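Local coordinates for Hit-like protein involved in cell-cycle regulation (Bartonella henselae, PDB 3LB5) that is a histidine triad (HIT) protein that probably binds nucleotides and has been linked to cell-cycle regulation, at residues Y26-F32 with V121-H125; P59-G63 with I128-M132. One frame throughout, in Å; residues are numbered along the deposited sequence.

Interaction 1: Y26-F32 with V121-H125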
loop_
_atom_site.group_PDB
_atom_site.type_symbol
_atom_site.label_atom_id
_atom_site.label_comp_id
_atom_site.label_asym_id
_atom_site.label_seq_id
_atom_site.Cartn_x
_atom_site.Cartn_y
_atom_site.Cartn_z
ATOM N N TYR B 26 9.805 -1.760 19.158
ATOM C CA TYR B 26 8.359 -1.640 19.050
ATOM C C TYR B 26 7.806 -1.140 20.399
ATOM O O TYR B 26 8.319 -1.498 21.471
ATOM C CB TYR B 26 7.768 -2.995 18.662
ATOM C CG TYR B 26 6.257 -3.010 18.520
ATOM C CD1 TYR B 26 5.637 -2.604 17.330
ATOM C CD2 TYR B 26 5.457 -3.417 19.580
ATOM C CE1 TYR B 26 4.253 -2.622 17.209
ATOM C CE2 TYR B 26 4.087 -3.482 19.458
ATOM C CZ TYR B 26 3.486 -3.072 18.289
ATOM O OH TYR B 26 2.124 -3.128 18.212
ATOM N N ASP B 27 6.797 -0.276 20.326
ATOM C CA ASP B 27 6.195 0.353 21.488
ATOM C C ASP B 27 4.900 -0.369 21.785
ATOM O O ASP B 27 3.894 -0.175 21.105
ATOM C CB ASP B 27 5.944 1.842 21.201
ATOM C CG ASP B 27 5.166 2.556 22.300
ATOM O OD1 ASP B 27 5.007 2.016 23.418
ATOM O OD2 ASP B 27 4.713 3.706 22.021
ATOM N N ASN B 28 4.922 -1.225 22.794
ATOM C CA ASN B 28 3.715 -1.966 23.149
ATOM C C ASN B 28 2.563 -1.110 23.684
ATOM O O ASN B 28 1.429 -1.579 23.757
ATOM C CB ASN B 28 4.069 -3.103 24.101
ATOM C CG ASN B 28 4.829 -4.213 23.398
ATOM O OD1 ASN B 28 4.268 -4.915 22.592
ATOM N ND2 ASN B 28 6.106 -4.372 23.718
ATOM N N ASN B 29 2.841 0.154 23.994
ATOM C CA ASN B 29 1.803 1.080 24.419
ATOM C C ASN B 29 1.194 1.936 23.299
ATOM O O ASN B 29 0.343 2.784 23.587
ATOM C CB ASN B 29 2.293 1.965 25.587
ATOM N N ASN B 30 1.603 1.698 22.039
ATOM C CA ASN B 30 1.055 2.424 20.890
ATOM C C ASN B 30 -0.431 2.154 20.754
ATOM O O ASN B 30 -0.904 1.091 21.135
ATOM C CB ASN B 30 1.833 2.151 19.577
ATOM C CG ASN B 30 1.379 0.887 18.860
ATOM O OD1 ASN B 30 0.284 0.841 18.328
ATOM N ND2 ASN B 30 2.250 -0.125 18.803
ATOM N N ILE B 31 -1.177 3.134 20.247
ATOM C CA ILE B 31 -2.643 3.042 20.321
ATOM C C ILE B 31 -3.267 1.844 19.576
ATOM O O ILE B 31 -4.300 1.321 19.998
ATOM C CB ILE B 31 -3.344 4.390 19.963
ATOM C CG1 ILE B 31 -3.028 4.833 18.521
ATOM C CG2 ILE B 31 -2.973 5.473 20.984
ATOM C CD1 ILE B 31 -3.704 6.217 18.130
ATOM N N PHE B 32 -2.637 1.384 18.495
ATOM C CA PHE B 32 -3.125 0.186 17.810
ATOM C C PHE B 32 -2.833 -1.113 18.571
ATOM O O PHE B 32 -3.663 -2.006 18.555
ATOM C CB PHE B 32 -2.607 0.073 16.365
ATOM C CG PHE B 32 -3.116 1.168 15.431
ATOM C CD1 PHE B 32 -4.154 2.040 15.812
ATOM C CD2 PHE B 32 -2.562 1.313 14.168
ATOM C CE1 PHE B 32 -4.589 3.065 14.961
ATOM C CE2 PHE B 32 -3.015 2.333 13.304
ATOM C CZ PHE B 32 -4.024 3.204 13.712
ATOM N N VAL B 121 1.189 6.338 13.767
ATOM C CA VAL B 121 1.122 5.309 14.823
ATOM C C VAL B 121 2.062 4.209 14.385
ATOM O O VAL B 121 1.965 3.744 13.261
ATOM C CB VAL B 121 -0.309 4.730 14.993
ATOM C CG1 VAL B 121 -0.316 3.605 16.059
ATOM C CG2 VAL B 121 -1.283 5.840 15.317
ATOM N N TYR B 122 2.986 3.829 15.267
ATOM C CA TYR B 122 4.066 2.903 14.931
ATOM C C TYR B 122 3.689 1.439 15.109
ATOM O O TYR B 122 4.366 0.671 15.785
ATOM C CB TYR B 122 5.347 3.294 15.662
ATOM C CG TYR B 122 5.873 4.573 15.079
ATOM C CD1 TYR B 122 6.590 4.563 13.891
ATOM C CD2 TYR B 122 5.586 5.798 15.668
ATOM C CE1 TYR B 122 7.025 5.738 13.305
ATOM C CE2 TYR B 122 6.041 6.993 15.094
ATOM C CZ TYR B 122 6.760 6.938 13.910
ATOM O OH TYR B 122 7.242 8.092 13.342
ATOM N N HIS B 123 2.556 1.101 14.495
ATOM C CA HIS B 123 2.124 -0.267 14.269
ATOM C C HIS B 123 1.739 -0.400 12.773
ATOM O O HIS B 123 1.174 0.533 12.192
ATOM C CB HIS B 123 0.916 -0.564 15.165
ATOM C CG HIS B 123 0.440 -1.976 15.072
ATOM N ND1 HIS B 123 0.891 -2.960 15.923
ATOM C CD2 HIS B 123 -0.415 -2.576 14.211
ATOM C CE1 HIS B 123 0.327 -4.114 15.593
ATOM N NE2 HIS B 123 -0.485 -3.905 14.569
ATOM N N LEU B 124 2.060 -1.529 12.142
ATOM C CA LEU B 124 1.759 -1.714 10.706
ATOM C C LEU B 124 0.276 -1.460 10.416
ATOM O O LEU B 124 -0.573 -2.082 11.002
ATOM C CB LEU B 124 2.169 -3.120 10.210
ATOM C CG LEU B 124 1.916 -3.470 8.722
ATOM C CD1 LEU B 124 2.544 -2.459 7.736
ATOM C CD2 LEU B 124 2.393 -4.888 8.426
ATOM N N HIS B 125 -0.025 -0.491 9.562
ATOM C CA HIS B 125 -1.389 -0.306 9.100
ATOM C C HIS B 125 -1.442 0.124 7.643
ATOM O O HIS B 125 -0.629 0.948 7.210
ATOM C CB HIS B 125 -2.166 0.683 9.984
ATOM C CG HIS B 125 -1.552 2.053 10.076
ATOM N ND1 HIS B 125 -0.363 2.287 10.731
ATOM C CD2 HIS B 125 -1.989 3.265 9.645
ATOM C CE1 HIS B 125 -0.074 3.582 10.676
ATOM N NE2 HIS B 125 -1.052 4.201 10.035
HETATM O O HOH W 1 5.996 0.799 17.969
#
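Phe32 lays one face of its ring over Val121, whose CG1 methyl sits 3.9 Å from the ring centroid and only 17° off the ring normal, a CH-pi contact. The branched valine suits this place: with CG1 anti to its own backbone N (chi1 177°), CG1 goes to the ring, while CG2 lies 3.7 Å from Ile31 CD1. Phe32 also offers its edge, through CE2, to the face of His125, 3.6 Å from His125 CG. The planes stand 86° apart, a T-shaped pair. The imidazole of His125 is held in rotation by a nearly straight bond, in which His125 ND1 donates to His123 O at 2.8 Å. His123, the third main partner, packs its CB 3.8 Å from Phe32 CB and extends its ring past Phe32 to the tyrosine. There ND1 lies at the edge of the Tyr26 ring and hydrogen-bonds Tyr26 OH at 2.6 Å, while NE2 bonds to Pro69 O. Asn30 stands beside the pair as the N-cap of helix 31-36: OD1 bonds Ala33 N, while ND2 gives Asp27 O a 2.8 Å bond and Tyr26 OH a weak one. One water joins Asp27 N to Tyr122 O. His123 and His125 are the first two histidines of the family's triad motif, completed by His127. Their ND1 bonds fix how both imidazoles are turned beside Phe32, whose side chain lies about 4 Å from a bound unknown ligand, consistent with a place at the family's nucleotide pocket.

Interaction 2: P59-G63 with I128-M132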
loop_
_atom_site.group_PDB
_atom_site.type_symbol
_atom_site.label_atom_id
_atom_site.label_comp_id
_atom_site.label_asym_id
_atom_site.label_seq_id
_atom_site.Cartn_x
_atom_site.Cartn_y
_atom_site.Cartn_z
ATOM N N PRO B 59 -11.051 10.599 9.345
ATOM C CA PRO B 59 -10.948 10.057 7.983
ATOM C C PRO B 59 -10.636 11.134 6.950
ATOM O O PRO B 59 -11.057 12.287 7.103
ATOM C CB PRO B 59 -12.344 9.477 7.732
ATOM C CG PRO B 59 -13.243 10.292 8.588
ATOM C CD PRO B 59 -12.440 10.573 9.838
ATOM N N GLN B 60 -9.897 10.751 5.914
ATOM C CA GLN B 60 -9.615 11.657 4.799
ATOM C C GLN B 60 -10.755 11.663 3.788
ATOM O O GLN B 60 -10.803 12.526 2.914
ATOM C CB GLN B 60 -8.301 11.275 4.119
ATOM C CG GLN B 60 -7.078 11.447 5.007
ATOM C CD GLN B 60 -5.811 10.978 4.325
ATOM O OE1 GLN B 60 -5.199 9.998 4.742
ATOM N NE2 GLN B 60 -5.411 11.676 3.269
ATOM N N ALA B 61 -11.659 10.691 3.904
ATOM C CA ALA B 61 -12.896 10.627 3.122
ATOM C C ALA B 61 -13.856 9.717 3.877
ATOM O O ALA B 61 -13.404 8.856 4.637
ATOM C CB ALA B 61 -12.626 10.086 1.699
ATOM N N PRO B 62 -15.178 9.892 3.691
ATOM C CA PRO B 62 -16.072 9.030 4.476
ATOM C C PRO B 62 -15.918 7.564 4.085
ATOM O O PRO B 62 -15.832 7.239 2.892
ATOM C CB PRO B 62 -17.469 9.552 4.121
ATOM C CG PRO B 62 -17.227 10.970 3.640
ATOM C CD PRO B 62 -15.930 10.888 2.900
ATOM N N GLY B 63 -15.833 6.695 5.087
ATOM C CA GLY B 63 -15.584 5.267 4.844
ATOM C C GLY B 63 -14.123 4.811 4.895
ATOM O O GLY B 63 -13.835 3.616 4.740
ATOM N N ILE B 128 -7.157 2.380 3.619
ATOM C CA ILE B 128 -8.043 2.130 2.471
ATOM C C ILE B 128 -9.018 3.307 2.328
ATOM O O ILE B 128 -9.923 3.499 3.153
ATOM C CB ILE B 128 -8.806 0.787 2.550
ATOM C CG1 ILE B 128 -7.842 -0.408 2.538
ATOM C CG2 ILE B 128 -9.690 0.610 1.318
ATOM C CD1 ILE B 128 -7.406 -0.878 3.863
ATOM N N ILE B 129 -8.789 4.115 1.296
ATOM C CA ILE B 129 -9.487 5.390 1.146
ATOM C C ILE B 129 -10.318 5.439 -0.134
ATOM O O ILE B 129 -9.770 5.388 -1.247
ATOM C CB ILE B 129 -8.506 6.604 1.204
ATOM C CG1 ILE B 129 -7.524 6.471 2.382
ATOM C CG2 ILE B 129 -9.286 7.946 1.217
ATOM C CD1 ILE B 129 -6.432 7.529 2.399
ATOM N N PRO B 130 -11.648 5.575 0.012
ATOM C CA PRO B 130 -12.453 5.794 -1.180
ATOM C C PRO B 130 -12.244 7.174 -1.819
ATOM O O PRO B 130 -12.082 8.200 -1.124
ATOM C CB PRO B 130 -13.893 5.643 -0.671
ATOM C CG PRO B 130 -13.841 5.982 0.771
ATOM C CD PRO B 130 -12.428 5.735 1.259
ATOM N N ARG B 131 -12.226 7.185 -3.148
ATOM C CA ARG B 131 -12.033 8.416 -3.906
ATOM C C ARG B 131 -13.265 8.677 -4.739
ATOM O O ARG B 131 -13.958 7.746 -5.137
ATOM C CB ARG B 131 -10.817 8.296 -4.827
ATOM C CG ARG B 131 -9.524 7.947 -4.078
ATOM C CD ARG B 131 -9.221 9.012 -3.045
ATOM N NE ARG B 131 -8.957 10.288 -3.698
ATOM C CZ ARG B 131 -7.745 10.676 -4.086
ATOM N NH1 ARG B 131 -6.687 9.882 -3.872
ATOM N NH2 ARG B 131 -7.584 11.852 -4.666
ATOM N N MET B 132 -13.549 9.951 -4.960
ATOM C CA MET B 132 -14.605 10.351 -5.892
ATOM C C MET B 132 -13.959 11.241 -6.912
ATOM O O MET B 132 -13.059 12.019 -6.582
ATOM C CB MET B 132 -15.719 11.113 -5.175
ATOM C CG MET B 132 -16.448 10.312 -4.100
ATOM S SD MET B 132 -17.295 8.854 -4.747
ATOM C CE MET B 132 -18.191 8.318 -3.287
#
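The strand that carries the last part of the histidine triad motif, 126-131, meets here the proline-rich loop 59-63, which leads into its antiparallel neighbour 65-69. No hydrogen bond joins the two segments; the contact is made by packing alone, where the chain is still approaching the sheet. Pro130 buries the most surface of the contact. Its ring has no N-H to offer and turns toward the loop, so that CG comes to 3.2 Å from Pro62 O, a close approach of a ring methylene to a carbonyl, and CD lies 4.1 Å from Gly63 C. Ala61 also points its small side chain at the strand: CB is 3.4 Å from Pro130 O and 4.0 Å from Ile129 CG2. With the CA atoms of Ala61 and Pro130 6.5 Å apart, the backbones are close enough that a methyl is all the side chain needed to reach the strand. Gly63 follows with phi 94° and psi -3°, a conformation that brings the chain round into strand 65-69 and that glycine accepts readily because it has no CB to press on the preceding carbonyl. Gln60, which is exposed, crosses the buried Ile129 obliquely. The glutamine chain is extended beyond CG, which brings OE1 of its amide end to 3.6 Å from Ile129 CD1, and both side chains rest on Met110 of strand 106-113. The two strands flanking 126-131 continue the setting. Ile128 pairs by backbone bonds with Thr65 on one, and Ile129 with Thr108 on the other. Helix 81-101 covers Pro130 through Val98 and Ile128 through Ile94, while Arg131, bonded to Thr108, packs on Gln118 of the second subunit.

The contacts use successive parts of one run of chain: 121-125 holds the first two histidines of the motif, and 128-132 follows its third. Their centres are 22 Å apart on opposite sides of the chain's centre. Each is partly buried, with an exposed margin. Interaction 1 brings the start of helix 31-36 against the loop that enters strand 126-131, and mixes aromatic packing with specific polar bonds around histidines. Interaction 2 has no hydrogen bond of its own and rests on methyl and ring carbons against carbonyls and the amide of Gln60, while the strand's own hydrogen bonds go to its neighbours 65-69 and 106-113. The first therefore orients side chains, whereas the second fits a loop to the sheet.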